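Long-range contacts in histidine acid phosphatase (Bifidobacterium longum subsp. infantis, PDB 6RXD), which probably removes phosphate groups from phytate and other inositol polyphosphates, as a histidine acid phosphatase of the MINPP subfamily: residues A[223-228]-A[355-361]; A[368-374]-A[405-409]; A[305-310]-A[345-349]. One frame throughout, in Å; residues are numbered along the deposited sequence.

In the fold
Helix 339-357 is shared by contacts 1 and 3: its middle crosses helix 301-317 in contact 3, and its last residues, with the loop after them, meet helix 222-232 in contact 1, the contact centres lying about 18 Å apart. Contact 2 joins the next two helices along the chain and packs on contact 1, with K357 O 3.5 Å from P405 CD. Contacts 2 and 3 stay separate, nearest atoms about 13 Å apart. In contact 1, E228 and E356 bind zinc in another structure of the protein but not here, and K357 pairs with E401, from the HAE sequence motif of MINPP phosphatases, whose active site lies between the domains.

Contact 1: residues A[223-228]-A[355-361]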
ATOM      1  N   THR A 223      -6.454  17.751  16.798  1.00 15.57           N
ATOM      2  CA  THR A 223      -5.066  17.933  16.386  1.00 13.32           C
ATOM      3  C   THR A 223      -4.895  17.578  14.923  1.00 14.50           C
ATOM      4  O   THR A 223      -4.309  18.342  14.155  1.00 17.70           O
ATOM      5  CB  THR A 223      -4.100  17.116  17.251  1.00 17.43           C
ATOM      6  OG1 THR A 223      -4.255  17.515  18.616  1.00 21.28           O
ATOM      7  CG2 THR A 223      -2.659  17.364  16.821  1.00 18.48           C
ATOM      8  N   ILE A 224      -5.412  16.413  14.534  1.00 15.70           N
ATOM      9  CA  ILE A 224      -5.367  16.000  13.131  1.00 12.61           C
ATOM     10  C   ILE A 224      -6.050  17.028  12.230  1.00 15.05           C
ATOM     11  O   ILE A 224      -5.516  17.391  11.183  1.00 16.73           O
ATOM     12  CB  ILE A 224      -5.984  14.591  12.931  1.00 13.69           C
ATOM     13  CG1 ILE A 224      -5.089  13.544  13.593  1.00 17.99           C
ATOM     14  CG2 ILE A 224      -6.175  14.278  11.447  1.00 19.63           C
ATOM     15  CD1 ILE A 224      -5.722  12.161  13.785  1.00 19.12           C
ATOM     16  N   ALA A 225      -7.221  17.504  12.644  1.00 15.32           N
ATOM     17  CA  ALA A 225      -7.966  18.483  11.864  1.00 21.71           C
ATOM     18  C   ALA A 225      -7.175  19.780  11.708  1.00 17.99           C
ATOM     19  O   ALA A 225      -7.106  20.341  10.613  1.00 20.28           O
ATOM     20  CB  ALA A 225      -9.325  18.758  12.503  1.00 22.32           C
ATOM     21  N   GLY A 226      -6.572  20.246  12.799  1.00 17.78           N
ATOM     22  CA  GLY A 226      -5.820  21.491  12.765  1.00 15.84           C
ATOM     23  C   GLY A 226      -4.541  21.376  11.953  1.00 16.08           C
ATOM     24  O   GLY A 226      -4.197  22.290  11.210  1.00 18.16           O
ATOM     25  N   ALA A 227      -3.830  20.261  12.111  1.00 16.12           N
ATOM     26  CA  ALA A 227      -2.585  20.051  11.383  1.00 13.53           C
ATOM     27  C   ALA A 227      -2.863  19.982   9.890  1.00 14.68           C
ATOM     28  O   ALA A 227      -2.095  20.509   9.073  1.00 19.16           O
ATOM     29  CB  ALA A 227      -1.886  18.776  11.860  1.00 18.04           C
ATOM     30  N   GLU A 228      -3.950  19.306   9.531  1.00 19.26           N
ATOM     31  CA  GLU A 228      -4.310  19.172   8.126  1.00 16.88           C
ATOM     32  C   GLU A 228      -4.727  20.506   7.516  1.00 19.31           C
ATOM     33  O   GLU A 228      -4.443  20.758   6.346  1.00 18.47           O
ATOM     34  CB  GLU A 228      -5.382  18.086   7.929  1.00 19.48           C
ATOM     35  CG  GLU A 228      -4.805  16.691   8.091  1.00 19.01           C
ATOM     36  CD  GLU A 228      -5.790  15.572   7.823  1.00 26.67           C
ATOM     37  OE1 GLU A 228      -6.998  15.853   7.664  1.00 28.29           O
ATOM     38  OE2 GLU A 228      -5.345  14.395   7.776  1.00 25.06           O
ATOM     39  N   TYR A 355      -0.948  11.403   9.169  1.00 10.71           N
ATOM     40  CA  TYR A 355      -1.772  11.825  10.300  1.00  9.87           C
ATOM     41  C   TYR A 355      -2.972  10.929  10.584  1.00  9.77           C
ATOM     42  O   TYR A 355      -3.379  10.792  11.742  1.00 13.86           O
ATOM     43  CB  TYR A 355      -2.252  13.276  10.115  1.00 13.81           C
ATOM     44  CG  TYR A 355      -1.255  14.309  10.602  1.00 11.01           C
ATOM     45  CD1 TYR A 355      -0.941  14.409  11.954  1.00 13.05           C
ATOM     46  CD2 TYR A 355      -0.638  15.180   9.716  1.00 12.03           C
ATOM     47  CE1 TYR A 355      -0.030  15.354  12.404  1.00 14.87           C
ATOM     48  CE2 TYR A 355       0.266  16.124  10.153  1.00 11.63           C
ATOM     49  CZ  TYR A 355       0.573  16.199  11.496  1.00 11.24           C
ATOM     50  OH  TYR A 355       1.463  17.142  11.936  1.00 12.81           O
ATOM     51  N   GLU A 356      -3.544  10.338   9.540  1.00 11.73           N
ATOM     52  CA  GLU A 356      -4.783   9.586   9.691  1.00 12.66           C
ATOM     53  C   GLU A 356      -4.548   8.092   9.867  1.00 12.53           C
ATOM     54  O   GLU A 356      -5.358   7.394  10.474  1.00 16.68           O
ATOM     55  CB  GLU A 356      -5.696   9.827   8.482  1.00 17.71           C
ATOM     56  CG  GLU A 356      -6.161  11.264   8.336  1.00 20.21           C
ATOM     57  CD  GLU A 356      -6.901  11.516   7.034  1.00 33.70           C
ATOM     58  OE1 GLU A 356      -7.375  10.546   6.402  1.00 32.77           O
ATOM     59  OE2 GLU A 356      -7.007  12.693   6.638  1.00 33.32           O
ATOM     60  N   LYS A 357      -3.427   7.601   9.335  1.00 12.00           N
ATOM     61  CA  LYS A 357      -3.183   6.160   9.249  0.97 10.48           C
ATOM     62  C   LYS A 357      -1.815   5.698   9.750  1.00 11.75           C
ATOM     63  O   LYS A 357      -1.602   4.499   9.953  1.00 12.99           O
ATOM     64  CB  LYS A 357      -3.370   5.712   7.789  0.93 10.83           C
ATOM     65  CG  LYS A 357      -4.772   6.040   7.258  0.93 17.15           C
ATOM     66  CD  LYS A 357      -4.906   5.911   5.744  0.84 19.45           C
ATOM     67  CE  LYS A 357      -6.318   6.288   5.293  1.00 25.84           C
ATOM     68  NZ  LYS A 357      -6.508   6.140   3.813  0.78 33.11           N
ATOM     69  N   GLY A 358      -0.898   6.635   9.946  1.00 12.86           N
ATOM     70  CA  GLY A 358       0.461   6.300  10.332  1.00 12.34           C
ATOM     71  C   GLY A 358       0.733   6.657  11.781  1.00 12.47           C
ATOM     72  O   GLY A 358      -0.183   6.666  12.603  1.00 14.56           O
ATOM     73  N   PRO A 359       1.996   6.966  12.104  1.00  9.97           N
ATOM     74  CA  PRO A 359       2.355   7.290  13.493  1.00 10.43           C
ATOM     75  C   PRO A 359       1.581   8.507  14.011  1.00 11.46           C
ATOM     76  O   PRO A 359       1.274   8.590  15.212  1.00 15.20           O
ATOM     77  CB  PRO A 359       3.847   7.617  13.399  1.00 14.34           C
ATOM     78  CG  PRO A 359       4.324   6.842  12.213  1.00 11.51           C
ATOM     79  CD  PRO A 359       3.179   6.917  11.222  1.00 10.35           C
ATOM     80  N   SER A 360       1.281   9.439  13.104  1.00 11.13           N
ATOM     81  CA  SER A 360       0.515  10.643  13.440  1.00 12.64           C
ATOM     82  C   SER A 360       1.182  11.409  14.583  1.00 12.50           C
ATOM     83  O   SER A 360       2.406  11.386  14.718  1.00 12.88           O
ATOM     84  CB  SER A 360      -0.936  10.278  13.768  1.00 13.51           C
ATOM     85  OG  SER A 360      -1.777  11.434  13.743  1.00 12.43           O
ATOM     86  N   TYR A 361       0.386  12.095  15.396  1.00 12.83           N
ATOM     87  CA  TYR A 361       0.936  13.033  16.377  1.00 13.69           C
ATOM     88  C   TYR A 361       1.269  12.408  17.733  1.00 15.13           C
ATOM     89  O   TYR A 361       0.658  11.420  18.142  1.00 13.63           O
ATOM     90  CB  TYR A 361       0.002  14.253  16.540  1.00 14.43           C
ATOM     91  CG  TYR A 361      -1.312  13.978  17.266  1.00 15.81           C
ATOM     92  CD1 TYR A 361      -1.401  14.088  18.646  1.00 17.31           C
ATOM     93  CD2 TYR A 361      -2.459  13.632  16.565  1.00 16.23           C
ATOM     94  CE1 TYR A 361      -2.597  13.866  19.313  1.00 16.55           C
ATOM     95  CE2 TYR A 361      -3.657  13.392  17.221  1.00 14.13           C
ATOM     96  CZ  TYR A 361      -3.719  13.513  18.595  1.00 18.83           C
ATOM     97  OH  TYR A 361      -4.911  13.288  19.252  1.00 20.96           O
TER
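Two tyrosines receive one face of helix 222-232. Y355 (chi1 -86°) packs its ring face against A227, whose CB is 3.9 Å from the ring centroid, a CH-pi contact. Y361, in the p rotamer, presents its face to T223, whose CB sits 3.8 Å from the centroid and almost on the ring normal. I224 (m,t) runs past the edge of Y361, CG1 3.9 Å from Y361 CE2, and ends on the backbone of Y355, CD1 3.4 Å from Y355 O. That carbonyl is satisfied by S360 (t), whose OG donates a 2.6 Å hydrogen bond to Y355 O. Both tyrosine hydroxyls bond elsewhere, Y355 to Y427 N and Y361 to D221. E228 and E356, both m,t, reach towards each other until OE2 of E228 is 2.6 Å from OE2 of E356. With E352 alongside, these carboxyl groups bind a zinc ion in another structure of the protein. The site is empty here, but acidic oxygens gathered this closely form a pocket of like charge suited to a cation.

Contact 2: residues A[368-374]-A[405-409]; sequences YSIAQPL and PFAAL
This contact belongs to a helix-strand-helix unit of the alpha/beta domain of branch 2 histidine phosphatases: helix 372-386 is followed by strand 391-398 of the central sheet and then by helix 400-410. The lead-in 368-371 turns tightly, with A371 N bonded to Y368 O (3.1 Å) and Q372 N to S369 O (3.0 Å), leading into helix 372-386. Residues 405-409 are regular helix, with L409 N bonded to P405 O at 2.8 Å, but the chain kinks at P405, whose nitrogen has no proton for the preceding turn. In register, Y368 CA lies 4.2 Å from P405 CA and A371 CA lies 5.1 Å from F406 CA, the second approach made possible by the small A371. L409 (t,p) loses the most surface. Its branches spread over the turn: CD2 reaches C of A371 at 3.7 Å, while CD1 lies 4.0 Å from CD1 of Y368. Y368, a p rotamer, sets its CB 3.7 Å from CB of A408 and 3.6 Å from O of P405, its ring slanting across the start of L409. F406 (t, chi2 53°) fills the inner end beside M42 of strand 34-44, its ring edge near CB of A371. Over its face stands L374 (t,p), with CD2 3.7 Å from the F406 ring centroid, 12° off the normal.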
ATOM      1  N   TYR A 368      -2.652   3.793  15.087  1.00 14.85           N
ATOM      2  CA  TYR A 368      -2.021   2.545  14.659  1.00 14.24           C
ATOM      3  C   TYR A 368      -2.210   1.338  15.557  1.00 16.69           C
ATOM      4  O   TYR A 368      -1.871   0.220  15.162  1.00 14.58           O
ATOM      5  CB  TYR A 368      -0.541   2.754  14.377  1.00 13.57           C
ATOM      6  CG  TYR A 368       0.272   3.251  15.540  1.00 14.34           C
ATOM      7  CD1 TYR A 368       0.854   2.369  16.433  1.00 15.47           C
ATOM      8  CD2 TYR A 368       0.484   4.613  15.719  1.00 18.10           C
ATOM      9  CE1 TYR A 368       1.611   2.835  17.486  1.00 22.31           C
ATOM     10  CE2 TYR A 368       1.235   5.081  16.755  1.00 17.72           C
ATOM     11  CZ  TYR A 368       1.798   4.196  17.634  1.00 23.23           C
ATOM     12  OH  TYR A 368       2.560   4.686  18.663  1.00 23.58           O
ATOM     13  N   SER A 369      -2.754   1.548  16.753  1.00 14.31           N
ATOM     14  CA  SER A 369      -3.051   0.424  17.640  1.00 17.10           C
ATOM     15  C   SER A 369      -4.036  -0.530  16.974  1.00 18.83           C
ATOM     16  O   SER A 369      -4.142  -1.704  17.358  1.00 16.70           O
ATOM     17  CB  SER A 369      -3.612   0.914  18.979  1.00 19.49           C
ATOM     18  OG  SER A 369      -4.852   1.583  18.793  0.63 13.65           O
ATOM     19  N   ILE A 370      -4.743  -0.034  15.959  1.00 15.19           N
ATOM     20  CA  ILE A 370      -5.729  -0.836  15.243  1.00 11.44           C
ATOM     21  C   ILE A 370      -5.110  -2.055  14.562  1.00 12.42           C
ATOM     22  O   ILE A 370      -5.815  -3.008  14.237  1.00 14.21           O
ATOM     23  CB  ILE A 370      -6.494   0.002  14.195  1.00 13.72           C
ATOM     24  CG1 ILE A 370      -5.544   0.624  13.173  1.00 14.28           C
ATOM     25  CG2 ILE A 370      -7.306   1.091  14.884  1.00 16.88           C
ATOM     26  CD1 ILE A 370      -6.274   1.125  11.909  1.00 14.71           C
ATOM     27  N   ALA A 371      -3.794  -2.028  14.342  1.00 15.20           N
ATOM     28  CA  ALA A 371      -3.141  -3.139  13.646  1.00 12.08           C
ATOM     29  C   ALA A 371      -2.851  -4.310  14.588  1.00 13.87           C
ATOM     30  O   ALA A 371      -2.333  -5.338  14.162  1.00 14.35           O
ATOM     31  CB  ALA A 371      -1.857  -2.675  12.948  1.00 14.03           C
ATOM     32  N   GLN A 372      -3.178  -4.151  15.866  1.00 13.05           N
ATOM     33  CA  GLN A 372      -2.916  -5.214  16.838  1.00 14.84           C
ATOM     34  C   GLN A 372      -3.474  -6.602  16.465  1.00 15.18           C
ATOM     35  O   GLN A 372      -2.782  -7.597  16.662  1.00 16.94           O
ATOM     36  CB  GLN A 372      -3.369  -4.803  18.241  1.00 19.36           C
ATOM     37  CG  GLN A 372      -2.832  -5.709  19.355  1.00 17.62           C
ATOM     38  CD  GLN A 372      -1.321  -5.643  19.476  1.00 22.10           C
ATOM     39  OE1 GLN A 372      -0.734  -4.560  19.493  1.00 24.60           O
ATOM     40  NE2 GLN A 372      -0.680  -6.805  19.532  1.00 22.12           N
ATOM     41  N   PRO A 373      -4.701  -6.678  15.904  1.00 15.28           N
ATOM     42  CA  PRO A 373      -5.193  -8.011  15.526  1.00 14.74           C
ATOM     43  C   PRO A 373      -4.292  -8.706  14.511  1.00 15.59           C
ATOM     44  O   PRO A 373      -4.218  -9.942  14.519  1.00 13.34           O
ATOM     45  CB  PRO A 373      -6.548  -7.719  14.873  1.00 15.61           C
ATOM     46  CG  PRO A 373      -6.984  -6.418  15.454  1.00 25.37           C
ATOM     47  CD  PRO A 373      -5.753  -5.646  15.800  1.00 16.49           C
ATOM     48  N   LEU A 374      -3.646  -7.944  13.631  1.00 14.17           N
ATOM     49  CA  LEU A 374      -2.763  -8.542  12.632  1.00 14.79           C
ATOM     50  C   LEU A 374      -1.457  -8.995  13.275  1.00 11.35           C
ATOM     51  O   LEU A 374      -0.967 -10.103  13.012  1.00 13.30           O
ATOM     52  CB  LEU A 374      -2.478  -7.560  11.495  1.00 12.11           C
ATOM     53  CG  LEU A 374      -1.530  -8.093  10.415  1.00 11.63           C
ATOM     54  CD1 LEU A 374      -2.066  -9.380   9.790  1.00 12.58           C
ATOM     55  CD2 LEU A 374      -1.329  -7.018   9.351  1.00 13.20           C
ATOM     56  N   PRO A 405      -0.600   1.293   9.474  1.00 10.81           N
ATOM     57  CA  PRO A 405      -0.583   1.153  10.938  1.00  9.59           C
ATOM     58  C   PRO A 405       0.249  -0.038  11.409  1.00 13.27           C
ATOM     59  O   PRO A 405       0.838   0.026  12.489  1.00 12.21           O
ATOM     60  CB  PRO A 405      -2.064   0.986  11.299  1.00 10.22           C
ATOM     61  CG  PRO A 405      -2.724   0.494  10.038  1.00  9.44           C
ATOM     62  CD  PRO A 405      -1.951   1.151   8.906  1.00 10.72           C
ATOM     63  N   PHE A 406       0.318  -1.096  10.608  1.00 13.06           N
ATOM     64  CA  PHE A 406       1.111  -2.273  10.970  1.00 11.98           C
ATOM     65  C   PHE A 406       2.579  -1.876  11.114  1.00 13.54           C
ATOM     66  O   PHE A 406       3.228  -2.219  12.104  1.00 11.51           O
ATOM     67  CB  PHE A 406       0.926  -3.361   9.904  1.00 12.35           C
ATOM     68  CG  PHE A 406       1.520  -4.706  10.266  1.00 12.13           C
ATOM     69  CD1 PHE A 406       1.213  -5.335  11.469  1.00 13.17           C
ATOM     70  CD2 PHE A 406       2.346  -5.355   9.365  1.00 14.69           C
ATOM     71  CE1 PHE A 406       1.750  -6.597  11.770  1.00 12.63           C
ATOM     72  CE2 PHE A 406       2.875  -6.604   9.647  1.00 16.38           C
ATOM     73  CZ  PHE A 406       2.573  -7.226  10.858  1.00 13.29           C
ATOM     74  N   ALA A 407       3.086  -1.117  10.142  1.00 10.20           N
ATOM     75  CA  ALA A 407       4.464  -0.600  10.199  1.00 12.29           C
ATOM     76  C   ALA A 407       4.712   0.278  11.422  1.00 11.74           C
ATOM     77  O   ALA A 407       5.765   0.199  12.050  1.00 11.09           O
ATOM     78  CB  ALA A 407       4.794   0.178   8.917  1.00 11.34           C
ATOM     79  N   ALA A 408       3.743   1.128  11.751  1.00 10.84           N
ATOM     80  CA  ALA A 408       3.875   2.011  12.899  1.00 13.08           C
ATOM     81  C   ALA A 408       3.850   1.214  14.202  1.00 11.54           C
ATOM     82  O   ALA A 408       4.621   1.503  15.132  1.00 12.85           O
ATOM     83  CB  ALA A 408       2.776   3.084  12.887  1.00 15.26           C
ATOM     84  N   LEU A 409       2.983   0.205  14.273  1.00 10.94           N
ATOM     85  CA  LEU A 409       2.882  -0.616  15.490  1.00  9.30           C
ATOM     86  C   LEU A 409       4.155  -1.443  15.697  1.00 11.40           C
ATOM     87  O   LEU A 409       4.625  -1.597  16.828  1.00 13.94           O
ATOM     88  CB  LEU A 409       1.659  -1.528  15.406  1.00 13.72           C
ATOM     89  CG  LEU A 409       1.357  -2.322  16.676  1.00 14.14           C
ATOM     90  CD1 LEU A 409       0.944  -1.399  17.792  1.00 19.80           C
ATOM     91  CD2 LEU A 409       0.222  -3.291  16.346  1.00 18.61           C
TER

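Contact 3: residues A[305-310]-A[345-349]; sequences AMDLYN and FAWAL
Helices 301-317 and 339-357 cross almost at right angles here, in the helical part of this two-domain phosphatase. The short axes of 305-310 and 345-349 approach to 10.9 Å at -91°, with M306 and F345 nearest in register (CA to CA 6.8 Å); both backbones are regular alpha helix. Aromatic contacts dominate. Y309 (t, chi2 74°) turns its ring face to F345, whose CB stands 3.6 Å from the centroid, a CH-pi contact; the two rings meet obliquely, centroids 5.7 Å apart. M306, flexible enough to curl as m,m,m, brings SD to 3.5 Å from CD1 of F345 (m) in a Met-aromatic contact. Apolar packing completes the joint: L349 (m,t) straddles it, CD1 lying 3.6 Å from Y309 CE2 and CD2 3.8 Å from M306 CE, and small A305 fits its CB 4.1 Å from F345 CZ. No polar bond crosses the joint: N310 ND2 donates to M306 O (2.9 Å) within its own helix, and the Y309 hydroxyl, though 3.3 Å from A346 CB, hydrogen-bonds Y9 O. Around the crossing, helix 235-245 packs L244 against A305 and F345, while helix 55-69 meets helix 301-317 at D307.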
ATOM      1  N   ALA A 305      -3.440  21.258 -10.244  1.00 11.67           N
ATOM      2  CA  ALA A 305      -2.079  20.743 -10.117  1.00 11.70           C
ATOM      3  C   ALA A 305      -2.061  19.405  -9.383  1.00 14.25           C
ATOM      4  O   ALA A 305      -1.329  18.485  -9.770  1.00 11.74           O
ATOM      5  CB  ALA A 305      -1.166  21.763  -9.413  1.00 11.80           C
ATOM      6  N   MET A 306      -2.851  19.289  -8.315  1.00 10.75           N
ATOM      7  CA  MET A 306      -2.895  18.029  -7.588  0.93 11.38           C
ATOM      8  C   MET A 306      -3.530  16.940  -8.442  1.00 12.79           C
ATOM      9  O   MET A 306      -3.136  15.781  -8.346  1.00 12.90           O
ATOM     10  CB  MET A 306      -3.628  18.178  -6.243  0.82 12.80           C
ATOM     11  CG  MET A 306      -2.847  18.968  -5.180  0.62 14.17           C
ATOM     12  SD  MET A 306      -1.251  18.238  -4.710  0.48 13.73           S
ATOM     13  CE  MET A 306      -1.753  16.543  -4.430  1.00 22.71           C
ATOM     14  N   ASP A 307      -4.492  17.296  -9.287  1.00 11.55           N
ATOM     15  CA  ASP A 307      -5.042  16.314 -10.222  1.00 14.19           C
ATOM     16  C   ASP A 307      -3.981  15.860 -11.224  1.00 12.56           C
ATOM     17  O   ASP A 307      -3.882  14.662 -11.523  1.00 11.07           O
ATOM     18  CB  ASP A 307      -6.276  16.859 -10.950  1.00 10.81           C
ATOM     19  CG  ASP A 307      -7.465  17.020 -10.032  1.00 18.63           C
ATOM     20  OD1 ASP A 307      -7.346  16.659  -8.847  1.00 17.31           O
ATOM     21  OD2 ASP A 307      -8.517  17.503 -10.496  1.00 17.96           O
ATOM     22  N   LEU A 308      -3.177  16.801 -11.709  1.00 12.26           N
ATOM     23  CA  LEU A 308      -2.112  16.478 -12.660  1.00 10.98           C
ATOM     24  C   LEU A 308      -1.054  15.609 -11.979  1.00 11.83           C
ATOM     25  O   LEU A 308      -0.555  14.646 -12.570  1.00 13.05           O
ATOM     26  CB  LEU A 308      -1.470  17.757 -13.237  1.00 10.57           C
ATOM     27  CG  LEU A 308      -0.443  17.556 -14.360  1.00 10.89           C
ATOM     28  CD1 LEU A 308      -1.090  16.763 -15.483  1.00 16.13           C
ATOM     29  CD2 LEU A 308       0.027  18.909 -14.872  1.00 15.49           C
ATOM     30  N   TYR A 309      -0.722  15.944 -10.734  1.00  9.54           N
ATOM     31  CA  TYR A 309       0.203  15.120  -9.963  1.00 11.11           C
ATOM     32  C   TYR A 309      -0.356  13.715  -9.769  1.00 10.90           C
ATOM     33  O   TYR A 309       0.377  12.731  -9.870  1.00 10.99           O
ATOM     34  CB  TYR A 309       0.519  15.768  -8.613  1.00 10.13           C
ATOM     35  CG  TYR A 309       1.365  14.886  -7.719  1.00 10.02           C
ATOM     36  CD1 TYR A 309       2.716  14.692  -7.979  1.00  9.42           C
ATOM     37  CD2 TYR A 309       0.812  14.251  -6.620  1.00 12.48           C
ATOM     38  CE1 TYR A 309       3.488  13.870  -7.153  1.00 11.56           C
ATOM     39  CE2 TYR A 309       1.573  13.445  -5.806  1.00 11.29           C
ATOM     40  CZ  TYR A 309       2.903  13.258  -6.078  1.00 12.65           C
ATOM     41  OH  TYR A 309       3.641  12.441  -5.253  1.00 14.13           O
ATOM     42  N   ASN A 310      -1.656  13.600  -9.499  1.00  8.86           N
ATOM     43  CA  ASN A 310      -2.248  12.268  -9.356  1.00 10.41           C
ATOM     44  C   ASN A 310      -2.149  11.443 -10.639  1.00 12.23           C
ATOM     45  O   ASN A 310      -2.012  10.215 -10.589  1.00 12.11           O
ATOM     46  CB  ASN A 310      -3.701  12.347  -8.865  1.00  9.81           C
ATOM     47  CG  ASN A 310      -3.791  12.354  -7.341  1.00 14.91           C
ATOM     48  OD1 ASN A 310      -3.693  11.305  -6.701  1.00 18.10           O
ATOM     49  ND2 ASN A 310      -3.948  13.529  -6.761  1.00 16.66           N
ATOM     50  N   PHE A 345       3.985  18.143  -3.673  1.00 12.08           N
ATOM     51  CA  PHE A 345       2.702  17.446  -3.788  1.00 12.35           C
ATOM     52  C   PHE A 345       2.738  16.105  -3.066  1.00 14.33           C
ATOM     53  O   PHE A 345       1.754  15.696  -2.442  1.00 12.69           O
ATOM     54  CB  PHE A 345       2.337  17.245  -5.263  1.00 12.61           C
ATOM     55  CG  PHE A 345       2.327  18.524  -6.059  1.00 16.38           C
ATOM     56  CD1 PHE A 345       1.857  19.697  -5.492  1.00 19.61           C
ATOM     57  CD2 PHE A 345       2.828  18.561  -7.355  1.00 17.55           C
ATOM     58  CE1 PHE A 345       1.855  20.886  -6.215  1.00 23.24           C
ATOM     59  CE2 PHE A 345       2.840  19.753  -8.082  1.00 18.85           C
ATOM     60  CZ  PHE A 345       2.348  20.915  -7.504  1.00 21.96           C
ATOM     61  N   ALA A 346       3.878  15.424  -3.154  1.00 11.48           N
ATOM     62  CA  ALA A 346       4.079  14.187  -2.409  1.00 11.46           C
ATOM     63  C   ALA A 346       3.968  14.421  -0.913  1.00 13.57           C
ATOM     64  O   ALA A 346       3.418  13.593  -0.196  1.00 13.43           O
ATOM     65  CB  ALA A 346       5.439  13.565  -2.745  1.00 14.97           C
ATOM     66  N   TRP A 347       4.512  15.533  -0.434  1.00 10.56           N
ATOM     67  CA  TRP A 347       4.389  15.827   0.993  1.00 11.46           C
ATOM     68  C   TRP A 347       2.940  16.051   1.360  1.00 14.00           C
ATOM     69  O   TRP A 347       2.480  15.555   2.380  1.00 13.70           O
ATOM     70  CB  TRP A 347       5.212  17.052   1.376  1.00 10.99           C
ATOM     71  CG  TRP A 347       4.865  17.579   2.725  1.00 11.36           C
ATOM     72  CD1 TRP A 347       5.133  16.993   3.940  1.00 12.77           C
ATOM     73  CD2 TRP A 347       4.212  18.819   3.014  1.00 13.28           C
ATOM     74  NE1 TRP A 347       4.661  17.793   4.960  1.00 13.22           N
ATOM     75  CE2 TRP A 347       4.094  18.919   4.417  1.00 15.89           C
ATOM     76  CE3 TRP A 347       3.690  19.844   2.221  1.00 18.73           C
ATOM     77  CZ2 TRP A 347       3.496  20.017   5.045  1.00 17.88           C
ATOM     78  CZ3 TRP A 347       3.087  20.935   2.847  1.00 22.69           C
ATOM     79  CH2 TRP A 347       2.999  21.012   4.242  1.00 22.09           C
ATOM     80  N   ALA A 348       2.222  16.809   0.536  1.00 12.26           N
ATOM     81  CA  ALA A 348       0.806  17.054   0.796  1.00 14.53           C
ATOM     82  C   ALA A 348       0.030  15.727   0.904  1.00 13.74           C
ATOM     83  O   ALA A 348      -0.797  15.563   1.805  1.00 17.49           O
ATOM     84  CB  ALA A 348       0.214  17.949  -0.289  1.00 13.86           C
ATOM     85  N   LEU A 349       0.297  14.780   0.009  1.00 12.40           N
ATOM     86  CA  LEU A 349      -0.384  13.482   0.084  1.00 14.00           C
ATOM     87  C   LEU A 349       0.084  12.650   1.280  1.00 14.26           C
ATOM     88  O   LEU A 349      -0.734  12.043   1.996  1.00 13.09           O
ATOM     89  CB  LEU A 349      -0.204  12.679  -1.202  1.00 15.03           C
ATOM     90  CG  LEU A 349      -0.913  13.247  -2.432  1.00 20.16           C
ATOM     91  CD1 LEU A 349      -0.905  12.217  -3.566  1.00 18.82           C
ATOM     92  CD2 LEU A 349      -2.332  13.643  -2.072  1.00 23.22           C
TER